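Local coordinates for protein maleylpyruvate isomerase (Ralstonia sp., PDB 2V6K) that catalyses the glutathione-dependent isomerisation of maleylpyruvate to fumarylpyruvate in naphthalene degradation, as a homodimeric zeta-class glutathione transferase, at residues A1-N7 against V54-G60; A47-Q51 against V63-S67; Y6-R10 against Q210-A214; R18-L23 against A201-P207. All blocks are in the same frame, centred on the assembly; numbering follows the deposited sequence.

Contact 1: residues A1-N7 against V54-G60. With TGG (gamma-glutamyl-S-(1,2-dicarboxyethyl)cysteinylglycine), chain C.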
# COMPACT_ATOMS: atom_id res chain seq x y z
N ALA A 1 -5.12 20.63 23.82
CA ALA A 1 -5.18 19.52 22.83
C ALA A 1 -3.80 19.13 22.33
O ALA A 1 -2.94 19.99 22.10
CB ALA A 1 -6.08 19.90 21.66
N LYS A 2 -3.58 17.83 22.18
CA LYS A 2 -2.30 17.28 21.72
C LYS A 2 -2.48 15.95 21.00
O LYS A 2 -3.54 15.32 21.08
CB LYS A 2 -1.28 17.16 22.87
CG LYS A 2 -1.86 17.17 24.30
CD LYS A 2 -2.65 15.92 24.64
CE LYS A 2 -1.74 14.72 24.82
NZ LYS A 2 -2.56 13.50 24.99
N MET A 3 -1.44 15.52 20.28
CA MET A 3 -1.51 14.31 19.47
C MET A 3 -1.42 13.02 20.27
O MET A 3 -0.59 12.88 21.17
CB MET A 3 -0.47 14.33 18.36
CG MET A 3 -1.02 14.82 17.04
SD MET A 3 0.19 15.05 15.74
CE MET A 3 1.35 13.75 16.12
N LYS A 4 -2.30 12.08 19.92
CA LYS A 4 -2.39 10.79 20.59
C LYS A 4 -2.20 9.70 19.55
O LYS A 4 -2.93 9.64 18.56
CB LYS A 4 -3.75 10.63 21.27
CG LYS A 4 -4.01 11.63 22.39
CD LYS A 4 -5.45 11.55 22.87
CE LYS A 4 -5.75 12.66 23.87
NZ LYS A 4 -7.21 12.78 24.14
N LEU A 5 -1.20 8.85 19.77
CA LEU A 5 -0.90 7.76 18.86
C LEU A 5 -1.43 6.44 19.40
O LEU A 5 -0.90 5.91 20.38
CB LEU A 5 0.61 7.67 18.62
CG LEU A 5 1.06 6.52 17.71
CD1 LEU A 5 0.57 6.71 16.28
CD2 LEU A 5 2.57 6.34 17.74
N TYR A 6 -2.48 5.93 18.75
CA TYR A 6 -3.03 4.63 19.11
C TYR A 6 -2.24 3.57 18.36
O TYR A 6 -2.27 3.52 17.14
CB TYR A 6 -4.51 4.55 18.72
CG TYR A 6 -5.39 5.46 19.54
CD1 TYR A 6 -5.94 5.02 20.73
CD2 TYR A 6 -5.65 6.77 19.13
CE1 TYR A 6 -6.74 5.85 21.50
CE2 TYR A 6 -6.45 7.61 19.89
CZ TYR A 6 -6.99 7.14 21.07
OH TYR A 6 -7.79 7.97 21.83
N ASN A 7 -1.50 2.76 19.11
CA ASN A 7 -0.55 1.85 18.49
C ASN A 7 -0.12 0.74 19.44
O ASN A 7 -0.66 0.62 20.54
CB ASN A 7 0.63 2.64 17.89
CG ASN A 7 1.63 3.11 18.93
OD1 ASN A 7 1.27 3.70 19.97
ND2 ASN A 7 2.89 2.88 18.65
N VAL A 54 -4.19 -0.77 13.61
CA VAL A 54 -3.29 0.28 14.11
C VAL A 54 -2.20 0.59 13.09
O VAL A 54 -1.85 -0.26 12.27
CB VAL A 54 -2.69 -0.07 15.51
CG1 VAL A 54 -3.79 -0.20 16.56
CG2 VAL A 54 -1.82 -1.33 15.45
N PRO A 55 -1.65 1.82 13.12
CA PRO A 55 -1.93 2.92 14.03
C PRO A 55 -3.08 3.82 13.61
O PRO A 55 -3.50 3.81 12.46
CB PRO A 55 -0.62 3.71 13.99
CG PRO A 55 -0.18 3.57 12.56
CD PRO A 55 -0.56 2.16 12.18
N ALA A 56 -3.56 4.60 14.58
CA ALA A 56 -4.41 5.75 14.32
C ALA A 56 -3.82 6.92 15.08
O ALA A 56 -3.29 6.74 16.18
CB ALA A 56 -5.84 5.48 14.77
N LEU A 57 -3.90 8.10 14.50
CA LEU A 57 -3.31 9.29 15.10
C LEU A 57 -4.38 10.34 15.31
O LEU A 57 -4.93 10.89 14.35
CB LEU A 57 -2.18 9.82 14.21
CG LEU A 57 -1.37 11.00 14.75
CD1 LEU A 57 -0.60 10.62 16.01
CD2 LEU A 57 -0.42 11.53 13.68
N ASP A 58 -4.70 10.61 16.58
CA ASP A 58 -5.62 11.67 16.92
C ASP A 58 -4.81 12.95 17.00
O ASP A 58 -3.93 13.08 17.85
CB ASP A 58 -6.31 11.36 18.26
CG ASP A 58 -7.32 12.43 18.67
OD1 ASP A 58 -7.43 13.47 18.00
OD2 ASP A 58 -8.00 12.22 19.69
N THR A 59 -5.09 13.89 16.09
CA THR A 59 -4.35 15.15 16.05
C THR A 59 -4.81 16.13 17.13
O THR A 59 -4.15 17.14 17.38
CB THR A 59 -4.48 15.84 14.68
OG1 THR A 59 -5.85 16.18 14.44
CG2 THR A 59 -3.98 14.93 13.57
N GLY A 60 -5.93 15.81 17.76
CA GLY A 60 -6.58 16.72 18.70
C GLY A 60 -7.81 17.34 18.06
O GLY A 60 -8.70 17.83 18.75
OC1 TGG C . -0.44 1.12 7.10
CO1 TGG C . -1.58 1.09 7.61
OT1 TGG C . -1.95 1.82 8.55
CA1 TGG C . -2.56 0.11 7.03
NN1 TGG C . -2.38 0.01 5.58
CB1 TGG C . -2.37 -1.28 7.62
CG1 TGG C . -2.67 -1.28 9.11
CD1 TGG C . -2.79 -2.67 9.73
OE1 TGG C . -2.35 -3.73 8.92
NN2 TGG C . -2.16 -2.70 11.02
CA2 TGG C . -1.78 -3.91 11.68
CO2 TGG C . -3.08 -4.35 12.35
OC2 TGG C . -3.51 -3.51 13.39
NN3 TGG C . -3.16 -5.75 12.66
CA3 TGG C . -4.24 -6.24 13.50
CO3 TGG C . -4.83 -7.47 12.88
OC3 TGG C . -4.37 -7.90 11.80
OT3 TGG C . -5.77 -8.02 13.51
CB2 TGG C . -0.63 -3.48 12.56
SG2 TGG C . -0.10 -4.64 13.77
CD2 TGG C . 0.66 -6.02 12.99
CE2 TGG C . 2.02 -5.62 12.45
OE2 TGG C . 3.06 -6.03 13.00
OF2 TGG C . 2.06 -4.89 11.44
CF2 TGG C . 0.75 -7.08 14.09
CH2 TGG C . 1.20 -8.43 13.62
OI2 TGG C . 1.18 -8.69 12.40
OJ2 TGG C . 1.58 -9.25 14.49
O HOH W 1 -8.92 10.18 20.98
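In the thioredoxin-like domain of the glutathione transferase fold, strands 4-7 and 56-58 pair antiparallel at the middle of the sheet. K4 and D58 form one hydrogen-bonded pair, N of K4 to O of D58 at 2.8 Å; Y6 and A56 form the next, N of Y6 to O of A56 at 2.8 Å. On the face turned to helix 12-24, the methyl CE of M3 lies against CD1 of L57 at 3.7 Å, and CD1 of L5 reaches CB of P55 at 4.0 Å. On the other face Y6 runs alongside D58, ring and carboxylate only 10° apart; a water 2.6 Å from both Y6 OH and D58 OD2 joins them and lies in the ring plane. D58 OD1 meanwhile accepts from the backbone N of G60, 44° above the carboxylate plane, an Asx turn that ends the strand. Beyond the cis peptide bond before P55, V54 holds the glutathione backbone of the ligand, its N giving to OC2 and its O accepting from NN2 at 2.8 Å. V54 thus uses both its polar backbone atoms on the peptide part of the ligand, continuing the strand-like pairing into the active site.

Contact 2: residues A47-Q51 against V63-S67. With TGG (gamma-glutamyl-S-(1,2-dicarboxyethyl)cysteinylglycine), chain C.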
# COMPACT_ATOMS: atom_id res chain seq x y z
N ALA A 47 -14.92 2.91 17.21
CA ALA A 47 -15.42 4.29 17.25
C ALA A 47 -14.36 5.29 16.81
O ALA A 47 -14.69 6.34 16.25
CB ALA A 47 -15.93 4.63 18.64
N LEU A 48 -13.09 4.97 17.06
CA LEU A 48 -11.98 5.81 16.64
C LEU A 48 -11.60 5.53 15.19
O LEU A 48 -11.42 6.45 14.40
CB LEU A 48 -10.76 5.60 17.55
CG LEU A 48 -10.93 5.97 19.03
CD1 LEU A 48 -9.85 5.31 19.86
CD2 LEU A 48 -10.92 7.48 19.24
N ASN A 49 -11.51 4.24 14.85
CA ASN A 49 -11.09 3.78 13.53
C ASN A 49 -11.98 2.63 13.05
O ASN A 49 -11.85 1.51 13.54
CB ASN A 49 -9.63 3.33 13.58
CG ASN A 49 -9.16 2.76 12.26
OD1 ASN A 49 -9.87 2.85 11.25
ND2 ASN A 49 -7.96 2.20 12.24
N PRO A 50 -12.84 2.89 12.04
CA PRO A 50 -13.78 1.83 11.65
C PRO A 50 -13.08 0.61 11.04
O PRO A 50 -13.66 -0.48 11.00
CB PRO A 50 -14.68 2.51 10.62
CG PRO A 50 -13.85 3.62 10.07
CD PRO A 50 -13.01 4.10 11.22
N GLN A 51 -11.85 0.80 10.59
CA GLN A 51 -11.07 -0.29 10.03
C GLN A 51 -10.49 -1.22 11.10
O GLN A 51 -10.11 -2.35 10.81
CB GLN A 51 -9.96 0.27 9.14
CG GLN A 51 -9.49 -0.72 8.12
CD GLN A 51 -8.40 -0.21 7.22
OE1 GLN A 51 -7.86 0.89 7.40
NE2 GLN A 51 -8.05 -1.02 6.23
N VAL A 63 -9.21 12.08 14.00
CA VAL A 63 -8.44 10.84 14.00
C VAL A 63 -8.05 10.44 12.58
O VAL A 63 -8.91 10.21 11.71
CB VAL A 63 -9.22 9.67 14.67
CG1 VAL A 63 -8.35 8.42 14.73
CG2 VAL A 63 -9.66 10.06 16.07
N LEU A 64 -6.75 10.38 12.35
CA LEU A 64 -6.20 9.99 11.06
C LEU A 64 -5.89 8.51 11.07
O LEU A 64 -5.41 7.97 12.07
CB LEU A 64 -4.91 10.75 10.78
CG LEU A 64 -4.93 12.28 10.88
CD1 LEU A 64 -3.57 12.81 10.49
CD2 LEU A 64 -6.02 12.89 10.02
N ILE A 65 -6.16 7.86 9.94
CA ILE A 65 -5.82 6.45 9.77
C ILE A 65 -4.94 6.28 8.53
O ILE A 65 -4.78 7.22 7.75
CB ILE A 65 -7.07 5.54 9.69
CG1 ILE A 65 -7.87 5.80 8.41
CG2 ILE A 65 -7.93 5.71 10.95
CD1 ILE A 65 -8.86 4.69 8.06
N GLN A 66 -4.40 5.07 8.38
CA GLN A 66 -3.54 4.68 7.26
C GLN A 66 -2.14 5.27 7.34
O GLN A 66 -1.91 6.41 6.92
CB GLN A 66 -4.19 4.97 5.90
CG GLN A 66 -5.29 3.98 5.58
CD GLN A 66 -4.77 2.57 5.39
OE1 GLN A 66 -3.62 2.36 4.95
NE2 GLN A 66 -5.60 1.58 5.72
N SER A 67 -1.20 4.49 7.87
CA SER A 67 0.16 5.00 8.03
C SER A 67 0.75 5.64 6.76
O SER A 67 1.43 6.65 6.88
CB SER A 67 1.09 3.96 8.67
OG SER A 67 1.39 2.87 7.81
OC1 TGG C . -0.44 1.12 7.10
CO1 TGG C . -1.58 1.09 7.61
OT1 TGG C . -1.95 1.82 8.55
CA1 TGG C . -2.56 0.11 7.03
NN1 TGG C . -2.38 0.01 5.58
CB1 TGG C . -2.37 -1.28 7.62
CG1 TGG C . -2.67 -1.28 9.11
CD1 TGG C . -2.79 -2.67 9.73
OE1 TGG C . -2.35 -3.73 8.92
NN2 TGG C . -2.16 -2.70 11.02
CA2 TGG C . -1.78 -3.91 11.68
CO2 TGG C . -3.08 -4.35 12.35
OC2 TGG C . -3.51 -3.51 13.39
NN3 TGG C . -3.16 -5.75 12.66
CA3 TGG C . -4.24 -6.24 13.50
CO3 TGG C . -4.83 -7.47 12.88
OC3 TGG C . -4.37 -7.90 11.80
OT3 TGG C . -5.77 -8.02 13.51
CB2 TGG C . -0.63 -3.48 12.56
SG2 TGG C . -0.10 -4.64 13.77
CD2 TGG C . 0.66 -6.02 12.99
CE2 TGG C . 2.02 -5.62 12.45
OE2 TGG C . 3.06 -6.03 13.00
OF2 TGG C . 2.06 -4.89 11.44
CF2 TGG C . 0.75 -7.08 14.09
CH2 TGG C . 1.20 -8.43 13.62
OI2 TGG C . 1.18 -8.69 12.40
OJ2 TGG C . 1.58 -9.25 14.49
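From L48 to Q51 the chain leaves the end of helix 43-48 and runs beside 63-66 with end-to-end directions 22° apart, the CA atoms of N49 and I65 being 7.0 Å from each other, so that side chains rather than backbone bonds join the two. At the start, the methyl CG1 of V63 lies 3.7 Å from the carbonyl O of L48, and CD2 of L48 meets CG2 of V63 more loosely. Next, CG2 of I65 presses on the amide of N49, 3.5 Å from its CG. That amide is held by its own chain: OD1 accepts from the backbone N of Q51 in an Asx turn, the donor standing 59° above the carbonyl plane. Q51, with CG anti to the backbone N and the chain extended beyond, reaches past CD1 of I65 to Q66. The two side chains cross at about a right angle, with their amide planes 38° apart, and NE2 of Q66 donates to a lone pair of Q51 OE1 at 2.9 Å. D104 of the second subunit accepts from NE2 of both glutamines, so the pair is fixed across the dimer interface. Q66 thereby turns OE1 to the ligand amino nitrogen NN1, 2.7 Å away. Beside it S67 takes the ligand's alpha-carboxylate, its N bonding OT1 at 2.9 Å and its OG bonding OC1 at 2.6 Å. Gripping the gamma-glutamyl end with a Gln-Ser pair at the start of helix 67-77, aided by an acidic residue of the partner subunit, is characteristic of the glutathione site of glutathione transferases.

Contact 3: residues Y6-R10 against Q210-A214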
# COMPACT_ATOMS: atom_id res chain seq x y z
N TYR A 6 -2.48 5.93 18.75
CA TYR A 6 -3.03 4.63 19.11
C TYR A 6 -2.24 3.57 18.36
O TYR A 6 -2.27 3.52 17.14
CB TYR A 6 -4.51 4.55 18.72
CG TYR A 6 -5.39 5.46 19.54
CD1 TYR A 6 -5.94 5.02 20.73
CD2 TYR A 6 -5.65 6.77 19.13
CE1 TYR A 6 -6.74 5.85 21.50
CE2 TYR A 6 -6.45 7.61 19.89
CZ TYR A 6 -6.99 7.14 21.07
OH TYR A 6 -7.79 7.97 21.83
N ASN A 7 -1.50 2.76 19.11
CA ASN A 7 -0.55 1.85 18.49
C ASN A 7 -0.12 0.74 19.44
O ASN A 7 -0.66 0.62 20.54
CB ASN A 7 0.63 2.64 17.89
CG ASN A 7 1.63 3.11 18.93
OD1 ASN A 7 1.27 3.70 19.97
ND2 ASN A 7 2.89 2.88 18.65
N PHE A 8 0.83 -0.09 19.00
CA PHE A 8 1.23 -1.28 19.75
C PHE A 8 2.73 -1.46 19.56
O PHE A 8 3.26 -1.16 18.49
CB PHE A 8 0.45 -2.48 19.21
CG PHE A 8 0.72 -3.79 19.91
CD1 PHE A 8 0.32 -4.01 21.23
CD2 PHE A 8 1.32 -4.84 19.22
CE1 PHE A 8 0.54 -5.25 21.85
CE2 PHE A 8 1.54 -6.07 19.82
CZ PHE A 8 1.16 -6.28 21.14
N TRP A 9 3.42 -1.94 20.59
CA TRP A 9 4.88 -2.03 20.50
C TRP A 9 5.35 -2.88 19.33
O TRP A 9 6.14 -2.41 18.49
CB TRP A 9 5.50 -2.51 21.82
CG TRP A 9 5.21 -3.93 22.23
CD1 TRP A 9 4.00 -4.46 22.59
CD2 TRP A 9 6.16 -4.99 22.35
NE1 TRP A 9 4.15 -5.79 22.93
CE2 TRP A 9 5.47 -6.14 22.79
CE3 TRP A 9 7.55 -5.08 22.13
CZ2 TRP A 9 6.11 -7.37 23.01
CZ3 TRP A 9 8.18 -6.30 22.35
CH2 TRP A 9 7.46 -7.43 22.79
N ARG A 10 4.86 -4.11 19.27
CA ARG A 10 5.29 -5.11 18.30
C ARG A 10 4.33 -5.05 17.12
O ARG A 10 3.49 -5.95 16.90
CB ARG A 10 5.28 -6.49 18.96
CG ARG A 10 6.04 -7.57 18.21
CD ARG A 10 5.76 -8.95 18.80
NE ARG A 10 4.34 -9.28 18.73
CZ ARG A 10 3.57 -9.56 19.78
NH1 ARG A 10 4.07 -9.61 21.01
NH2 ARG A 10 2.28 -9.83 19.59
N GLN A 210 9.35 0.62 23.62
CA GLN A 210 8.01 1.15 23.86
C GLN A 210 7.47 0.85 25.25
O GLN A 210 7.85 -0.16 25.85
CB GLN A 210 7.04 0.66 22.78
CG GLN A 210 7.50 1.00 21.36
CD GLN A 210 7.99 2.43 21.23
OE1 GLN A 210 7.29 3.37 21.58
NE2 GLN A 210 9.22 2.59 20.73
N PRO A 211 6.58 1.72 25.77
CA PRO A 211 6.01 1.55 27.12
C PRO A 211 5.30 0.22 27.34
O PRO A 211 5.32 -0.30 28.46
CB PRO A 211 5.00 2.70 27.23
CG PRO A 211 5.43 3.70 26.22
CD PRO A 211 6.08 2.94 25.11
N ASP A 212 4.69 -0.32 26.30
CA ASP A 212 3.92 -1.57 26.41
C ASP A 212 4.72 -2.82 26.05
O ASP A 212 4.15 -3.92 25.96
CB ASP A 212 2.62 -1.48 25.59
CG ASP A 212 2.87 -1.26 24.11
OD1 ASP A 212 3.85 -0.57 23.75
OD2 ASP A 212 2.06 -1.76 23.30
N SER A 213 6.03 -2.66 25.86
CA SER A 213 6.89 -3.79 25.52
C SER A 213 7.06 -4.76 26.69
O SER A 213 6.82 -4.39 27.85
CB SER A 213 8.26 -3.32 25.02
OG SER A 213 8.95 -2.60 26.02
N ALA A 214 7.47 -5.98 26.38
CA ALA A 214 7.68 -7.02 27.38
C ALA A 214 8.82 -6.65 28.32
O ALA A 214 9.77 -5.97 27.94
CB ALA A 214 7.96 -8.36 26.71
OXT ALA A 214 8.82 -7.02 29.50
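The indole of W9 carries most of the contact with the C-terminal tail, and CB of W9 already touches two residues: CB of Q210 at 3.7 Å and, closer, OD1 of D212 at 3.2 Å. CG sits between the backbone N and the carbonyl carbon, a torsion that lays the indole along the tail. CD1 comes 3.4 Å from OD2 of D212, whose carboxylate stands 81° to the ring. Over the five-membered ring lies CA of S213, 3.7 Å from its centroid and 22° off the normal, a CH-pi contact. Further along the same face, CE3 meets CB of S213 at 3.5 Å, and CH2 at the far end of the indole lies 3.9 Å from the backbone N of A214, with the A214 methyl close by. The opposite face carries CB of R10, so the indole is sandwiched between its own chain and the tail. The backbone is tied as well: N of W9 donates to OD2 of D212 at 3.0 Å, on the syn side and 20° out of the carboxylate plane. OD2 also lies near CD1 of the F8 ring. The tail keeps its shape through a type I turn from Q210 to S213, in which O of Q210 accepts from both N and OG of S213. The side-chain NE2 of Q210 donates to R204 O and A206 O. A C-terminal tail brought back from the all-helical domain thus docks by a beta turn on the loop after strand 4-7, the loop that leads to the glutathione-binding residues S11, G12 and T13.

Contact 4: residues R18-L23 against A201-P207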
# COMPACT_ATOMS: atom_id res chain seq x y z
N ARG A 18 6.02 5.57 14.13
CA ARG A 18 6.84 6.09 15.23
C ARG A 18 8.16 6.64 14.72
O ARG A 18 8.62 7.68 15.19
CB ARG A 18 7.09 5.04 16.31
CG ARG A 18 5.86 4.69 17.14
CD ARG A 18 6.19 3.80 18.33
NE ARG A 18 6.91 2.56 18.00
CZ ARG A 18 6.38 1.34 18.00
NH1 ARG A 18 5.09 1.14 18.27
NH2 ARG A 18 7.15 0.30 17.71
N ILE A 19 8.78 5.97 13.75
CA ILE A 19 10.04 6.46 13.18
C ILE A 19 9.82 7.84 12.56
O ILE A 19 10.59 8.76 12.81
CB ILE A 19 10.65 5.50 12.14
CG1 ILE A 19 11.01 4.15 12.77
CG2 ILE A 19 11.90 6.13 11.51
CD1 ILE A 19 11.25 3.03 11.74
N ALA A 20 8.78 7.97 11.75
CA ALA A 20 8.49 9.24 11.07
C ALA A 20 8.23 10.36 12.08
O ALA A 20 8.77 11.46 11.94
CB ALA A 20 7.32 9.08 10.11
N LEU A 21 7.41 10.09 13.09
CA LEU A 21 7.14 11.07 14.14
C LEU A 21 8.41 11.50 14.84
O LEU A 21 8.62 12.69 15.07
CB LEU A 21 6.12 10.53 15.15
CG LEU A 21 4.68 10.42 14.67
CD1 LEU A 21 3.91 9.46 15.54
CD2 LEU A 21 4.01 11.78 14.67
N ASN A 22 9.27 10.53 15.18
CA ASN A 22 10.52 10.84 15.87
C ASN A 22 11.48 11.63 15.01
O ASN A 22 12.14 12.56 15.50
CB ASN A 22 11.21 9.56 16.37
CG ASN A 22 10.42 8.86 17.45
OD1 ASN A 22 9.40 9.36 17.93
ND2 ASN A 22 10.88 7.67 17.83
N LEU A 23 11.56 11.31 13.72
CA LEU A 23 12.42 12.06 12.82
C LEU A 23 11.98 13.51 12.73
O LEU A 23 12.82 14.41 12.64
CB LEU A 23 12.46 11.42 11.43
CG LEU A 23 13.31 10.15 11.30
CD1 LEU A 23 13.00 9.44 10.00
CD2 LEU A 23 14.80 10.46 11.39
N ALA A 201 16.34 8.63 16.52
CA ALA A 201 14.93 8.61 16.14
C ALA A 201 14.44 7.19 15.88
O ALA A 201 13.32 6.83 16.24
CB ALA A 201 14.68 9.49 14.92
N PHE A 202 15.30 6.38 15.26
CA PHE A 202 14.98 4.97 15.01
C PHE A 202 15.05 4.16 16.30
O PHE A 202 14.16 3.35 16.58
CB PHE A 202 15.93 4.38 13.96
CG PHE A 202 15.63 4.81 12.55
CD1 PHE A 202 14.89 3.99 11.70
CD2 PHE A 202 16.10 6.03 12.05
CE1 PHE A 202 14.61 4.38 10.39
CE2 PHE A 202 15.82 6.42 10.74
CZ PHE A 202 15.08 5.59 9.91
N ARG A 203 16.09 4.38 17.10
CA ARG A 203 16.23 3.64 18.35
C ARG A 203 15.01 3.83 19.25
O ARG A 203 14.50 2.87 19.82
CB ARG A 203 17.51 4.05 19.08
CG ARG A 203 18.77 3.65 18.36
CD ARG A 203 20.02 4.11 19.10
NE ARG A 203 21.22 3.56 18.48
CZ ARG A 203 22.44 3.66 18.98
NH1 ARG A 203 22.65 4.30 20.13
NH2 ARG A 203 23.47 3.12 18.34
N ARG A 204 14.55 5.07 19.36
CA ARG A 204 13.42 5.39 20.23
C ARG A 204 12.11 4.81 19.72
O ARG A 204 11.17 4.60 20.50
CB ARG A 204 13.29 6.90 20.43
CG ARG A 204 14.35 7.49 21.35
CD ARG A 204 14.09 8.95 21.69
NE ARG A 204 14.26 9.83 20.53
CZ ARG A 204 13.28 10.46 19.90
NH1 ARG A 204 12.02 10.32 20.30
NH2 ARG A 204 13.55 11.23 18.85
N ALA A 205 12.05 4.52 18.42
CA ALA A 205 10.84 4.00 17.78
C ALA A 205 10.74 2.48 17.81
O ALA A 205 9.67 1.92 17.54
CB ALA A 205 10.78 4.49 16.34
N ALA A 206 11.85 1.80 18.11
CA ALA A 206 11.91 0.34 18.03
C ALA A 206 10.94 -0.30 19.03
O ALA A 206 10.74 0.23 20.11
CB ALA A 206 13.33 -0.15 18.26
N PRO A 207 10.34 -1.45 18.65
CA PRO A 207 9.41 -2.17 19.53
C PRO A 207 9.87 -2.32 20.99
O PRO A 207 9.10 -2.04 21.91
CB PRO A 207 9.28 -3.53 18.85
CG PRO A 207 9.39 -3.19 17.41
CD PRO A 207 10.46 -2.12 17.34
O HOH W 2 8.93 6.20 19.50
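Hydrogen bonds from two side chains of helix 12-24 hold both ends of the short helix 200-205. R18 grips the carbonyl O of A205 side-on, with NE at 2.9 Å and NH2 at 3.0 Å, and this oxygen lies in the guanidinium plane. The bend at chi3 turns the guanidinium to it. One turn on, ND2 of N22 donates to a lone pair of A201 O at 3.0 Å, nearly straight at 168° and in the plane of the amide; its other hydrogen goes to a water that in turn donates to R204 O. The guanidinium of R204, salt-bridged to D200, lies with one face over the N22 amide, the two planes 33° apart.

Apolar contacts fill the rest of the crossing, where the helix axes come within 8.3 Å at 137°. The methyl CG2 of I19 sits over the ring of F202, 3.6 Å from its centroid, a CH-pi contact offset toward the rim. CG1 of I19 and CB of R18 both pack on the methyl of A205. CD2 of L23 lies 3.7 Å from CB of A201. With alanines at 201 and 205 facing helix 12-24, the backbones can approach closely.

I19, L23 and F202 thus supply the apolar part of the seam. Bonds to F8 O and W9 O anchor R18, and one to the hydroxyl of Y28 anchors N22, within the thioredoxin-like domain, while A205 O, at the end of the helix, and A201 O, near its start, let these two buried polar side chains reach the helical domain.

How the contacts relate
From the N terminus, strand 4-7 enters contact 1, which closes a loop of 46 residues on strand 56-58. Contact 2 crosses it, joining the end of helix 43-48 to strand 63-65, the next strand of the same sheet, and both reach the bound ligand. Contact 3 starts from the end of strand 4-7 and closes almost the whole chain onto the C-terminal tail; contacts 2 and 4 fall within its span. Contact 4, from helix 12-24 to helix 200-205, crosses contact 1 and encloses contact 2. Contacts 1 and 2 thus lie within the thioredoxin-like domain, whereas contacts 3 and 4 fasten it to the helical domain, with R18 and Q210 linking those two.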